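Local coordinates for probable translation initiation factor eIF-2B subunit beta (Schizosaccharomyces pombe, PDB 5B04), which forms part of the decameric eIF2B complex, which catalyses the exchange of GDP for GTP on the gamma subunit of eIF2, at residues C[294-300]-C[359-365]; C[76-80]-C[285-289]; C[303-307]-C[364-370]; C[209-215]-C[233-239]; C[82-86]-C[320-325]. Numbering follows the deposited sequence.

Overall arrangement
From the N terminus, helix 79-102 and the residues leading into it enter two contacts: interaction 2 with strand 286-287 and, one turn further, interaction 5 with the loop 320-325. The two cross along the chain, their centres about 7 Å apart, and each closes a loop of more than 200 residues. Nested inside both is interaction 4, the parallel pair of a beta-alpha-beta unit in the Rossmann-like sheet. After interaction 2 closes, interaction 1 pairs strands 293-296 and 354-364 in the small antiparallel sheet. Interaction 3 crosses it, sharing I364 and P365, and packs helix 299-308 on the connection towards strand 371-374. Interaction 5 also crosses interactions 1 and 3.

Interaction 1: residues C[294-300]-C[359-365]; sequences VTYSGAQ and PYYDYIP
At the apolar centre, I364 (chi1 and chi2 m) brings CD1 to 4.1 Å from A299 CB, and its CG1 lies 3.6 Å from T295 CG2. On the face opposite T295, V294 CG1 lies 4.3 Å from Y361 CG; the rings of Y296 and Y361 meet obliquely, CE1 to CE1 3.9 Å. Strands 294-296 and 361-364, neighbours in the small antiparallel sheet, are splayed, their axes 4.3 Å apart at 131°. T295 and D362 form a hydrogen-bonded pair: T295 N to D362 O is 2.9 Å, D362 N to T295 O a very short 2.4 Å. V294 and Y363 are a non-hydrogen-bonded pair. A type II turn, Y296 to A299, leads into helix 299-308, with G298 (phi 102°) at the N-cap position. D362 OD2 accepts from G298 N at 3.1 Å and Q300 N at 3.2 Å, so a strand carboxylate receives two amides at the helix start. At the edge, S297 N bonds weakly to Y360 O at 3.5 Å; Y360 OH reaches Y293 of the epsilon subunit.

Interaction 2: residues C[76-80]-C[285-289]; sequences PTEFS and HAILG
F79 lays one ring face over L288 CD2, just past strand 286-287, and sets its CD1 against A286 CB of that strand. Its CA-CB bond points toward segment 285-289, and with chi1 m (-52°) and chi2 90° L288 CD2 stands 4.0 Å from the F79 ring centroid and 11° off the normal, a CH-pi contact. A286 CB comes within 3.6 Å of F79 CD1, and the nearest CA pair, F79 and A286, is 6.8 Å apart. L288 (chi1 m, chi2 t) carries its isobutyl end towards the ring.

The polar part is carried by H285. Its chi1 is t (168°) and chi2 78°, which brings the imidazole end to residues 77-78, and NE2 donates to the backbone carbonyl T77 O at 2.9 Å, nearly straight at 166°. E78 OE2 lies near the plane of the same ring, 3.4 Å from H285 CE1, while E78 OE1 is held by the backbone of G33. The H285 ring also stacks with that of Y361. Residues 76-78 are loop, and the helix that follows continues to 102.

H285 and A286 both face V294 of the next strand, a classic beta bulge in the outer strand of the antiparallel sheet 286-287, 293-296, 354-364, 336-337, where I287 bonds on to K321 and S323; the contact thus joins the start of helix 79-102 to this bulged strand.

Interaction 3: residues C[303-307]-C[364-370]; sequences AQAAR and IPPDLVD
L368, R307 and A303 carry most of this contact, with 90, 82 and 55 Å² covered respectively. A303 sits on helix 299-308 with its CA-CB bond toward the other segment. Its CB touches L368 CD1 at 3.8 Å and I364 CD1 at 4.0 Å, and the CA atoms of A303 and L368, 6.4 Å apart, are the nearest pair. L368 (chi1 m, chi2 t) extends its isobutyl group towards the helix, where CD1 also meets Q304 NE2 at 3.6 Å.

One turn on, R307 follows chi1 t, chi2 p, chi3 p and folds its long chain across L368: R307 NE is 3.4 Å from L368 CD2, and R307 NH2 is 3.4 Å from L368 CA. R307 NH2 also comes within 3.0 Å of D367 O, without hydrogen-bond geometry, and 4.2 Å from D370 OD2, charges near each other beyond a salt bridge; D370 OD2 accepts from the backbone of V313. The facing segment leaves strand 354-364 at I364 and makes a 3-10 turn over 366-368, with L368 N bonded to P365 O at 3.1 Å.

The arrangement is helix-on-loop packing, setting helix 299-308 against the link from the small antiparallel sheet to strand 371-374 of the Rossmann-like sheet.

Interaction 4: residues C[209-215]-C[233-239]; sequences EIILTQG and FSVIVAE
Six backbone hydrogen bonds zip strands 210-214 and 234-238 together in the parallel pattern. S234 N donates to E209 O at 3.1 Å, then I211 N to S234 O at 2.9 Å, I236 N to I211 O at 2.7 Å, T213 N to I236 O at 2.9 Å, A238 N to T213 O at 2.9 Å and G215 N to A238 O at 2.9 Å. The ladder is unbroken, pairing I210 with S234, I211 with V235, L212 with I236, T213 with V237 and Q214 with A238, at CA separations of 4.5 to 5.1 Å. The axes approach to 4.6 Å at 22°. G215, just past the strand at phi 64°, still donates the last bond.

Packing follows on both faces. One carries I210, L212, Q214, S234, I236 and A238: I210 CG2 meets I236 CD1 at 4.1 Å, and L212 CD1 meets I236 CG2 at 3.9 Å. The other carries I211, T213, V235 and V237, with I211 CB 4.0 Å from V235 CG2 and T213 CG2 3.8 Å from V237 CG2.

E209 and E239, at opposite corners, make salt bridges to R276 of the second copy of this protein and R302 of the delta subunit. Helix 218-228, the crossover of this beta-alpha-beta unit, covers the T213 and V235 face, helix 270-273 the L212 and I236 face; strands 279-282 and 261-265 flank the pair.

Interaction 5: residues C[82-86]-C[320-325]; sequences GNIIR and YKLSPV. With PO4 (phosphate ion), chain M.
Here helix 79-102 of the N-terminal helical region meets the loop that follows strand 313-316 of the Rossmann-like sheet. N83 is the main link, with 81 Å² of its surface covered. Its CA-CB bond points toward the loop, and with chi1 m (-68°) and chi2 -18° its ND2 donates to Y320 O at 2.7 Å, while N83 OD1 sits 3.3 Å from S323 CA. The CA atoms of N83 and S323, 6.1 Å apart, are the closest across the segments.

One turn later R86 extends (chi1 m, chi2 and chi3 t) so that P324 CG lies over a face of its guanidinium, 3.4 Å from R86 NE; R86 NH2 is 3.9 Å from V325 CG1. The guanidinium's hydrogen bonds go to the C-terminal tail, NE to the carbonyl of D396 and NH2 to that of T397. Within the helix, R86 N bonds to G82 O at 3.0 Å.

Residues 320-321 end a 3-10 turn that begins earlier. K321 points its CA-CB bond away from the helix and, with chi2 to chi4 all t, reaches a phosphate ion, K321 NZ to PO4 O1 a very short 2.5 Å. S217 OG, K218 N and T219 OG1 also hydrogen-bond the ion, although it probably comes from the crystallisation liquor. These groups lie at the N-terminal end of helix 218-228, a few residues after strand 210-214, an anion position familiar from Rossmann-like folds.

Interaction 1: residues C[294-300]-C[359-365]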
# COMPACT_ATOMS: atom_id res chain seq x y z
N VAL C 294 -5.85 17.42 -15.89
CA VAL C 294 -5.49 18.81 -15.63
C VAL C 294 -6.16 19.19 -14.33
O VAL C 294 -7.36 19.48 -14.30
CB VAL C 294 -5.93 19.76 -16.75
CG1 VAL C 294 -5.58 21.20 -16.37
CG2 VAL C 294 -5.27 19.38 -18.05
N THR C 295 -5.40 19.17 -13.24
CA THR C 295 -5.95 19.45 -11.93
C THR C 295 -5.16 20.55 -11.24
O THR C 295 -4.18 21.06 -11.78
CB THR C 295 -5.97 18.19 -11.05
OG1 THR C 295 -6.42 18.53 -9.73
CG2 THR C 295 -4.58 17.59 -10.97
N TYR C 296 -5.60 20.91 -10.04
CA TYR C 296 -5.01 22.04 -9.32
C TYR C 296 -3.71 21.64 -8.63
O TYR C 296 -3.55 20.49 -8.22
CB TYR C 296 -6.03 22.60 -8.33
CG TYR C 296 -7.31 23.03 -9.00
CD1 TYR C 296 -7.44 24.29 -9.56
CD2 TYR C 296 -8.40 22.16 -9.10
CE1 TYR C 296 -8.61 24.68 -10.19
CE2 TYR C 296 -9.57 22.54 -9.72
CZ TYR C 296 -9.67 23.81 -10.27
OH TYR C 296 -10.84 24.19 -10.89
N SER C 297 -2.80 22.60 -8.52
CA SER C 297 -1.42 22.34 -8.09
C SER C 297 -1.32 21.61 -6.75
O SER C 297 -2.10 21.87 -5.83
CB SER C 297 -0.63 23.65 -8.02
OG SER C 297 -1.07 24.45 -6.94
N GLY C 298 -0.36 20.71 -6.66
CA GLY C 298 -0.13 19.94 -5.44
C GLY C 298 -0.68 18.54 -5.53
O GLY C 298 -0.35 17.68 -4.72
N ALA C 299 -1.53 18.30 -6.53
CA ALA C 299 -2.17 17.00 -6.69
C ALA C 299 -1.17 15.92 -7.07
O ALA C 299 -1.38 14.74 -6.79
CB ALA C 299 -3.28 17.08 -7.72
N GLN C 300 -0.08 16.32 -7.72
CA GLN C 300 0.98 15.39 -8.07
C GLN C 300 1.61 14.81 -6.82
O GLN C 300 1.96 13.63 -6.78
CB GLN C 300 2.04 16.06 -8.93
CG GLN C 300 3.14 15.12 -9.41
CD GLN C 300 2.77 14.37 -10.67
OE1 GLN C 300 1.60 14.28 -11.03
NE2 GLN C 300 3.77 13.81 -11.34
N PRO C 359 2.51 28.23 -10.43
CA PRO C 359 1.54 27.53 -11.27
C PRO C 359 0.33 27.12 -10.46
O PRO C 359 0.49 26.70 -9.31
CB PRO C 359 2.33 26.31 -11.77
CG PRO C 359 3.31 26.05 -10.68
CD PRO C 359 3.68 27.39 -10.10
N TYR C 360 -0.87 27.24 -11.02
CA TYR C 360 -2.06 26.84 -10.29
C TYR C 360 -2.72 25.61 -10.91
O TYR C 360 -3.83 25.22 -10.52
CB TYR C 360 -3.07 28.00 -10.17
CG TYR C 360 -3.57 28.59 -11.48
CD1 TYR C 360 -4.69 28.07 -12.11
CD2 TYR C 360 -2.95 29.69 -12.04
CE1 TYR C 360 -5.16 28.62 -13.29
CE2 TYR C 360 -3.41 30.25 -13.22
CZ TYR C 360 -4.52 29.71 -13.84
OH TYR C 360 -4.98 30.25 -15.01
N TYR C 361 -2.03 24.99 -11.86
CA TYR C 361 -2.47 23.72 -12.43
C TYR C 361 -1.38 22.66 -12.29
O TYR C 361 -0.19 22.95 -12.48
CB TYR C 361 -2.85 23.88 -13.90
CG TYR C 361 -4.17 24.59 -14.14
CD1 TYR C 361 -5.17 24.57 -13.18
CD2 TYR C 361 -4.41 25.27 -15.32
CE1 TYR C 361 -6.37 25.22 -13.39
CE2 TYR C 361 -5.61 25.92 -15.55
CZ TYR C 361 -6.59 25.89 -14.58
OH TYR C 361 -7.78 26.53 -14.80
N ASP C 362 -1.79 21.44 -11.96
CA ASP C 362 -0.88 20.31 -11.92
C ASP C 362 -1.35 19.27 -12.92
O ASP C 362 -2.51 19.29 -13.33
CB ASP C 362 -0.81 19.71 -10.51
CG ASP C 362 0.58 19.19 -10.16
OD1 ASP C 362 1.34 18.86 -11.09
OD2 ASP C 362 0.89 19.11 -8.96
N TYR C 363 -0.47 18.37 -13.33
CA TYR C 363 -0.86 17.32 -14.27
C TYR C 363 -0.66 15.92 -13.69
O TYR C 363 0.41 15.60 -13.18
CB TYR C 363 -0.09 17.45 -15.58
CG TYR C 363 -0.38 16.32 -16.54
CD1 TYR C 363 -1.54 16.30 -17.30
CD2 TYR C 363 0.51 15.26 -16.69
CE1 TYR C 363 -1.81 15.27 -18.18
CE2 TYR C 363 0.24 14.22 -17.56
CZ TYR C 363 -0.92 14.23 -18.30
OH TYR C 363 -1.18 13.20 -19.18
N ILE C 364 -1.70 15.10 -13.80
CA ILE C 364 -1.63 13.71 -13.39
C ILE C 364 -1.75 12.79 -14.60
O ILE C 364 -2.77 12.81 -15.29
CB ILE C 364 -2.74 13.35 -12.38
CG1 ILE C 364 -2.84 14.41 -11.28
CG2 ILE C 364 -2.50 11.97 -11.79
CD1 ILE C 364 -1.60 14.54 -10.45
N PRO C 365 -0.71 11.99 -14.86
CA PRO C 365 -0.80 10.99 -15.93
C PRO C 365 -1.91 9.99 -15.63
O PRO C 365 -2.14 9.66 -14.47
CB PRO C 365 0.58 10.31 -15.89
CG PRO C 365 1.13 10.62 -14.54
CD PRO C 365 0.60 11.97 -14.19

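Interaction 2: residues C[76-80]-C[285-289]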
# COMPACT_ATOMS: atom_id res chain seq x y z
N PRO C 76 -7.97 29.12 -23.51
CA PRO C 76 -7.82 27.76 -24.04
C PRO C 76 -7.74 26.64 -22.99
O PRO C 76 -7.96 25.48 -23.34
CB PRO C 76 -6.51 27.84 -24.82
CG PRO C 76 -5.75 28.93 -24.16
CD PRO C 76 -6.78 29.94 -23.75
N THR C 77 -7.44 26.98 -21.74
CA THR C 77 -7.30 25.96 -20.71
C THR C 77 -8.58 25.76 -19.91
O THR C 77 -8.60 25.00 -18.94
CB THR C 77 -6.15 26.29 -19.75
OG1 THR C 77 -6.29 27.63 -19.26
CG2 THR C 77 -4.81 26.15 -20.46
N GLU C 78 -9.65 26.44 -20.31
CA GLU C 78 -10.97 26.19 -19.75
C GLU C 78 -11.74 25.28 -20.71
O GLU C 78 -12.67 25.70 -21.38
CB GLU C 78 -11.73 27.50 -19.52
CG GLU C 78 -11.07 28.43 -18.51
CD GLU C 78 -11.39 28.06 -17.07
OE1 GLU C 78 -10.84 28.71 -16.16
OE2 GLU C 78 -12.19 27.13 -16.86
N PHE C 79 -11.33 24.01 -20.74
CA PHE C 79 -11.79 23.05 -21.73
C PHE C 79 -13.29 22.78 -21.68
O PHE C 79 -13.86 22.25 -22.64
CB PHE C 79 -11.04 21.73 -21.57
CG PHE C 79 -9.54 21.89 -21.55
CD1 PHE C 79 -8.87 22.10 -20.36
CD2 PHE C 79 -8.81 21.83 -22.73
CE1 PHE C 79 -7.50 22.25 -20.34
CE2 PHE C 79 -7.44 21.97 -22.71
CZ PHE C 79 -6.78 22.18 -21.52
N SER C 80 -13.93 23.14 -20.57
CA SER C 80 -15.37 22.95 -20.42
C SER C 80 -16.14 23.76 -21.47
O SER C 80 -17.22 23.36 -21.90
CB SER C 80 -15.82 23.34 -19.01
OG SER C 80 -15.37 24.64 -18.68
N HIS C 285 -9.86 19.73 -12.58
CA HIS C 285 -10.28 20.87 -13.38
C HIS C 285 -10.71 20.41 -14.76
O HIS C 285 -11.67 20.94 -15.33
CB HIS C 285 -9.15 21.90 -13.48
CG HIS C 285 -9.39 22.96 -14.51
ND1 HIS C 285 -10.23 24.03 -14.30
CD2 HIS C 285 -8.90 23.11 -15.76
CE1 HIS C 285 -10.25 24.79 -15.37
NE2 HIS C 285 -9.45 24.26 -16.28
N ALA C 286 -10.00 19.42 -15.30
CA ALA C 286 -10.32 18.88 -16.61
C ALA C 286 -9.67 17.51 -16.82
O ALA C 286 -8.63 17.21 -16.23
CB ALA C 286 -9.87 19.84 -17.71
N ILE C 287 -10.29 16.69 -17.65
CA ILE C 287 -9.72 15.41 -18.03
C ILE C 287 -9.48 15.40 -19.54
O ILE C 287 -10.41 15.55 -20.32
CB ILE C 287 -10.64 14.23 -17.66
CG1 ILE C 287 -11.07 14.34 -16.19
CG2 ILE C 287 -9.94 12.91 -17.92
CD1 ILE C 287 -12.11 13.31 -15.79
N LEU C 288 -8.22 15.24 -19.93
CA LEU C 288 -7.85 15.37 -21.34
C LEU C 288 -8.09 14.09 -22.13
O LEU C 288 -8.64 13.11 -21.61
CB LEU C 288 -6.38 15.78 -21.46
CG LEU C 288 -6.05 17.11 -20.79
CD1 LEU C 288 -4.61 17.49 -21.03
CD2 LEU C 288 -6.99 18.21 -21.27
N GLY C 289 -7.69 14.11 -23.40
CA GLY C 289 -7.97 13.02 -24.32
C GLY C 289 -7.34 11.69 -23.97
O GLY C 289 -7.94 10.64 -24.16

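Interaction 3: residues C[303-307]-C[364-370]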
# COMPACT_ATOMS: atom_id res chain seq x y z
N ALA C 303 -0.89 12.11 -5.67
CA ALA C 303 -0.90 10.97 -6.58
C ALA C 303 0.37 10.14 -6.50
O ALA C 303 0.32 8.91 -6.47
CB ALA C 303 -1.13 11.44 -8.01
N GLN C 304 1.52 10.81 -6.46
CA GLN C 304 2.80 10.12 -6.37
C GLN C 304 2.95 9.40 -5.04
O GLN C 304 3.35 8.24 -4.99
CB GLN C 304 3.97 11.09 -6.57
CG GLN C 304 4.11 11.62 -7.99
CD GLN C 304 4.43 10.53 -8.99
OE1 GLN C 304 4.99 9.49 -8.64
NE2 GLN C 304 4.08 10.76 -10.25
N ALA C 305 2.61 10.09 -3.95
CA ALA C 305 2.68 9.51 -2.62
C ALA C 305 1.69 8.36 -2.47
O ALA C 305 1.94 7.42 -1.71
CB ALA C 305 2.43 10.57 -1.56
N ALA C 306 0.58 8.43 -3.19
CA ALA C 306 -0.43 7.39 -3.14
C ALA C 306 0.05 6.12 -3.84
O ALA C 306 -0.15 5.01 -3.34
CB ALA C 306 -1.73 7.87 -3.77
N ARG C 307 0.69 6.29 -4.99
CA ARG C 307 1.24 5.16 -5.74
C ARG C 307 2.32 4.45 -4.93
O ARG C 307 2.43 3.23 -4.97
CB ARG C 307 1.81 5.64 -7.08
CG ARG C 307 2.41 4.54 -7.94
CD ARG C 307 1.36 3.52 -8.35
NE ARG C 307 0.14 4.16 -8.85
CZ ARG C 307 -0.87 3.51 -9.42
NH1 ARG C 307 -0.81 2.19 -9.58
NH2 ARG C 307 -1.93 4.18 -9.85
N ILE C 364 -1.70 15.10 -13.80
CA ILE C 364 -1.63 13.71 -13.39
C ILE C 364 -1.75 12.79 -14.60
O ILE C 364 -2.77 12.81 -15.29
CB ILE C 364 -2.74 13.35 -12.38
CG1 ILE C 364 -2.84 14.41 -11.28
CG2 ILE C 364 -2.50 11.97 -11.79
CD1 ILE C 364 -1.60 14.54 -10.45
N PRO C 365 -0.71 11.99 -14.86
CA PRO C 365 -0.80 10.99 -15.93
C PRO C 365 -1.91 9.99 -15.63
O PRO C 365 -2.14 9.66 -14.47
CB PRO C 365 0.58 10.31 -15.89
CG PRO C 365 1.13 10.62 -14.54
CD PRO C 365 0.60 11.97 -14.19
N PRO C 366 -2.61 9.52 -16.68
CA PRO C 366 -3.82 8.69 -16.53
C PRO C 366 -3.59 7.38 -15.78
O PRO C 366 -4.55 6.77 -15.31
CB PRO C 366 -4.23 8.41 -17.98
CG PRO C 366 -2.98 8.59 -18.77
CD PRO C 366 -2.24 9.70 -18.09
N ASP C 367 -2.33 6.95 -15.67
CA ASP C 367 -2.02 5.67 -15.03
C ASP C 367 -2.06 5.74 -13.51
O ASP C 367 -1.94 4.71 -12.84
CB ASP C 367 -0.65 5.17 -15.50
CG ASP C 367 -0.61 4.88 -16.98
OD1 ASP C 367 -1.69 4.71 -17.59
OD2 ASP C 367 0.50 4.82 -17.55
N LEU C 368 -2.23 6.94 -12.97
CA LEU C 368 -2.26 7.11 -11.52
C LEU C 368 -3.69 7.23 -10.98
O LEU C 368 -3.89 7.43 -9.79
CB LEU C 368 -1.44 8.33 -11.10
CG LEU C 368 0.07 8.23 -11.31
CD1 LEU C 368 0.79 9.30 -10.51
CD2 LEU C 368 0.58 6.85 -10.93
N VAL C 369 -4.67 7.12 -11.87
CA VAL C 369 -6.06 7.14 -11.46
C VAL C 369 -6.66 5.74 -11.55
O VAL C 369 -6.70 5.14 -12.62
CB VAL C 369 -6.90 8.10 -12.32
CG1 VAL C 369 -8.37 8.03 -11.93
CG2 VAL C 369 -6.38 9.53 -12.18
N ASP C 370 -7.13 5.23 -10.42
CA ASP C 370 -7.71 3.89 -10.37
C ASP C 370 -9.17 3.89 -10.80
O ASP C 370 -9.61 3.01 -11.53
CB ASP C 370 -7.58 3.30 -8.97
CG ASP C 370 -6.14 3.02 -8.58
OD1 ASP C 370 -5.60 1.98 -9.02
OD2 ASP C 370 -5.55 3.83 -7.84

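Interaction 4: residues C[209-215]-C[233-239]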
# COMPACT_ATOMS: atom_id res chain seq x y z
N GLU C 209 -13.04 4.46 7.86
CA GLU C 209 -12.00 4.59 6.84
C GLU C 209 -11.37 5.98 6.92
O GLU C 209 -11.97 6.91 7.46
CB GLU C 209 -12.55 4.34 5.44
CG GLU C 209 -12.71 2.87 5.07
CD GLU C 209 -12.95 2.66 3.59
OE1 GLU C 209 -13.40 3.61 2.92
OE2 GLU C 209 -12.68 1.55 3.09
N ILE C 210 -10.16 6.12 6.38
CA ILE C 210 -9.50 7.41 6.33
C ILE C 210 -9.31 7.86 4.89
O ILE C 210 -8.68 7.16 4.09
CB ILE C 210 -8.14 7.38 7.05
CG1 ILE C 210 -8.34 7.19 8.55
CG2 ILE C 210 -7.36 8.66 6.78
CD1 ILE C 210 -7.06 7.29 9.36
N ILE C 211 -9.86 9.02 4.56
CA ILE C 211 -9.82 9.52 3.19
C ILE C 211 -8.94 10.76 3.05
O ILE C 211 -9.11 11.74 3.79
CB ILE C 211 -11.24 9.87 2.69
CG1 ILE C 211 -12.18 8.68 2.91
CG2 ILE C 211 -11.20 10.28 1.23
CD1 ILE C 211 -11.71 7.41 2.23
N LEU C 212 -8.01 10.71 2.12
CA LEU C 212 -7.17 11.87 1.82
C LEU C 212 -7.70 12.63 0.61
O LEU C 212 -7.93 12.04 -0.45
CB LEU C 212 -5.72 11.46 1.58
CG LEU C 212 -4.80 12.59 1.13
CD1 LEU C 212 -4.69 13.66 2.21
CD2 LEU C 212 -3.43 12.07 0.74
N THR C 213 -7.90 13.93 0.78
CA THR C 213 -8.29 14.79 -0.32
C THR C 213 -7.46 16.06 -0.29
O THR C 213 -6.81 16.36 0.72
CB THR C 213 -9.79 15.14 -0.26
OG1 THR C 213 -10.18 15.76 -1.49
CG2 THR C 213 -10.07 16.09 0.89
N GLN C 214 -7.46 16.80 -1.39
CA GLN C 214 -6.69 18.03 -1.47
C GLN C 214 -7.50 19.15 -2.11
O GLN C 214 -8.32 18.91 -2.99
CB GLN C 214 -5.40 17.80 -2.26
CG GLN C 214 -4.38 18.91 -2.09
CD GLN C 214 -3.35 18.92 -3.21
OE1 GLN C 214 -2.17 19.16 -2.97
NE2 GLN C 214 -3.81 18.68 -4.43
N GLY C 215 -7.25 20.38 -1.65
CA GLY C 215 -7.93 21.54 -2.18
C GLY C 215 -9.43 21.51 -1.93
O GLY C 215 -9.91 20.78 -1.06
N PHE C 233 -16.85 8.69 9.26
CA PHE C 233 -15.48 8.35 8.88
C PHE C 233 -14.56 9.55 9.07
O PHE C 233 -14.94 10.54 9.70
CB PHE C 233 -15.43 7.87 7.42
CG PHE C 233 -16.13 8.78 6.46
CD1 PHE C 233 -17.48 8.63 6.19
CD2 PHE C 233 -15.44 9.79 5.81
CE1 PHE C 233 -18.13 9.46 5.30
CE2 PHE C 233 -16.08 10.63 4.91
CZ PHE C 233 -17.43 10.46 4.66
N SER C 234 -13.35 9.46 8.53
CA SER C 234 -12.37 10.53 8.68
C SER C 234 -11.87 11.03 7.33
O SER C 234 -11.70 10.25 6.39
CB SER C 234 -11.19 10.06 9.53
OG SER C 234 -11.62 9.66 10.82
N VAL C 235 -11.62 12.33 7.24
CA VAL C 235 -11.08 12.92 6.03
C VAL C 235 -9.90 13.84 6.35
O VAL C 235 -10.01 14.74 7.18
CB VAL C 235 -12.15 13.73 5.25
CG1 VAL C 235 -11.50 14.59 4.18
CG2 VAL C 235 -13.17 12.79 4.63
N ILE C 236 -8.77 13.59 5.69
CA ILE C 236 -7.63 14.49 5.79
C ILE C 236 -7.63 15.44 4.60
O ILE C 236 -7.53 15.01 3.46
CB ILE C 236 -6.30 13.72 5.84
CG1 ILE C 236 -6.27 12.77 7.04
CG2 ILE C 236 -5.13 14.69 5.90
CD1 ILE C 236 -4.97 12.01 7.18
N VAL C 237 -7.76 16.73 4.88
CA VAL C 237 -7.79 17.73 3.83
C VAL C 237 -6.45 18.45 3.71
O VAL C 237 -6.07 19.23 4.59
CB VAL C 237 -8.90 18.78 4.06
CG1 VAL C 237 -8.84 19.86 2.98
CG2 VAL C 237 -10.26 18.12 4.08
N ALA C 238 -5.73 18.18 2.63
CA ALA C 238 -4.52 18.91 2.33
C ALA C 238 -4.88 20.24 1.69
O ALA C 238 -5.54 20.27 0.65
CB ALA C 238 -3.61 18.10 1.42
N GLU C 239 -4.48 21.34 2.33
CA GLU C 239 -4.70 22.66 1.77
C GLU C 239 -4.05 22.76 0.40
O GLU C 239 -3.00 22.17 0.17
CB GLU C 239 -4.16 23.75 2.70
CG GLU C 239 -2.68 23.59 3.02
CD GLU C 239 -2.07 24.83 3.63
OE1 GLU C 239 -2.78 25.54 4.37
OE2 GLU C 239 -0.88 25.09 3.36

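Interaction 5: residues C[82-86]-C[320-325]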
# COMPACT_ATOMS: atom_id res chain seq x y z
N GLY C 82 -15.11 24.47 -24.71
CA GLY C 82 -15.05 23.72 -25.95
C GLY C 82 -15.90 22.46 -25.93
O GLY C 82 -16.44 22.06 -26.95
N ASN C 83 -16.01 21.85 -24.76
CA ASN C 83 -16.82 20.64 -24.60
C ASN C 83 -18.29 20.91 -24.85
O ASN C 83 -18.97 20.13 -25.52
CB ASN C 83 -16.63 20.05 -23.20
CG ASN C 83 -15.23 19.50 -22.98
OD1 ASN C 83 -14.50 19.25 -23.94
ND2 ASN C 83 -14.86 19.31 -21.72
N ILE C 84 -18.79 22.02 -24.31
CA ILE C 84 -20.17 22.43 -24.53
C ILE C 84 -20.43 22.69 -26.01
O ILE C 84 -21.47 22.30 -26.55
CB ILE C 84 -20.52 23.69 -23.71
CG1 ILE C 84 -20.43 23.40 -22.21
CG2 ILE C 84 -21.92 24.19 -24.06
CD1 ILE C 84 -21.28 22.23 -21.76
N ILE C 85 -19.46 23.32 -26.67
CA ILE C 85 -19.54 23.57 -28.10
C ILE C 85 -19.68 22.27 -28.88
O ILE C 85 -20.53 22.14 -29.76
CB ILE C 85 -18.30 24.34 -28.62
CG1 ILE C 85 -18.12 25.65 -27.85
CG2 ILE C 85 -18.42 24.60 -30.11
CD1 ILE C 85 -19.25 26.63 -28.03
N ARG C 86 -18.84 21.29 -28.53
CA ARG C 86 -18.84 20.00 -29.21
C ARG C 86 -20.15 19.25 -29.00
O ARG C 86 -20.60 18.52 -29.89
CB ARG C 86 -17.67 19.14 -28.73
CG ARG C 86 -16.30 19.70 -29.09
CD ARG C 86 -15.19 18.81 -28.57
NE ARG C 86 -13.86 19.36 -28.86
CZ ARG C 86 -13.16 20.10 -28.02
NH1 ARG C 86 -13.64 20.39 -26.82
NH2 ARG C 86 -11.96 20.55 -28.37
N TYR C 320 -18.63 16.57 -18.26
CA TYR C 320 -18.47 17.78 -19.05
C TYR C 320 -17.04 18.31 -18.97
O TYR C 320 -16.64 19.18 -19.74
CB TYR C 320 -19.45 18.86 -18.59
CG TYR C 320 -19.12 19.49 -17.25
CD1 TYR C 320 -19.47 18.87 -16.06
CD2 TYR C 320 -18.47 20.72 -17.18
CE1 TYR C 320 -19.17 19.45 -14.84
CE2 TYR C 320 -18.17 21.30 -15.97
CZ TYR C 320 -18.52 20.66 -14.80
OH TYR C 320 -18.22 21.24 -13.59
N LYS C 321 -16.26 17.76 -18.03
CA LYS C 321 -14.86 18.13 -17.89
C LYS C 321 -13.97 17.22 -18.74
O LYS C 321 -12.74 17.32 -18.69
CB LYS C 321 -14.42 18.06 -16.43
CG LYS C 321 -15.17 19.00 -15.50
CD LYS C 321 -14.62 18.91 -14.09
CE LYS C 321 -15.44 19.73 -13.11
NZ LYS C 321 -14.94 19.59 -11.71
N LEU C 322 -14.59 16.34 -19.51
CA LEU C 322 -13.86 15.42 -20.37
C LEU C 322 -13.63 16.02 -21.75
O LEU C 322 -14.55 16.08 -22.57
CB LEU C 322 -14.61 14.09 -20.48
CG LEU C 322 -13.89 12.93 -21.17
CD1 LEU C 322 -12.53 12.68 -20.54
CD2 LEU C 322 -14.74 11.67 -21.11
N SER C 323 -12.40 16.46 -22.00
CA SER C 323 -12.05 17.09 -23.27
C SER C 323 -11.22 16.16 -24.14
O SER C 323 -10.37 15.43 -23.64
CB SER C 323 -11.30 18.40 -23.01
OG SER C 323 -11.01 19.08 -24.22
N PRO C 324 -11.46 16.19 -25.46
CA PRO C 324 -10.76 15.30 -26.39
C PRO C 324 -9.35 15.75 -26.76
O PRO C 324 -8.61 14.97 -27.36
CB PRO C 324 -11.66 15.31 -27.63
CG PRO C 324 -12.31 16.65 -27.59
CD PRO C 324 -12.52 16.96 -26.13
N VAL C 325 -8.98 16.98 -26.42
CA VAL C 325 -7.66 17.51 -26.78
C VAL C 325 -6.54 16.67 -26.17
O VAL C 325 -6.61 16.26 -25.01
CB VAL C 325 -7.49 18.98 -26.34
CG1 VAL C 325 -8.31 19.90 -27.23
CG2 VAL C 325 -7.87 19.15 -24.88
P PO4 M . -15.42 20.88 -8.69
O1 PO4 M . -16.23 20.77 -9.96
O2 PO4 M . -13.95 21.01 -9.03
O3 PO4 M . -15.63 19.63 -7.86
O4 PO4 M . -15.87 22.09 -7.90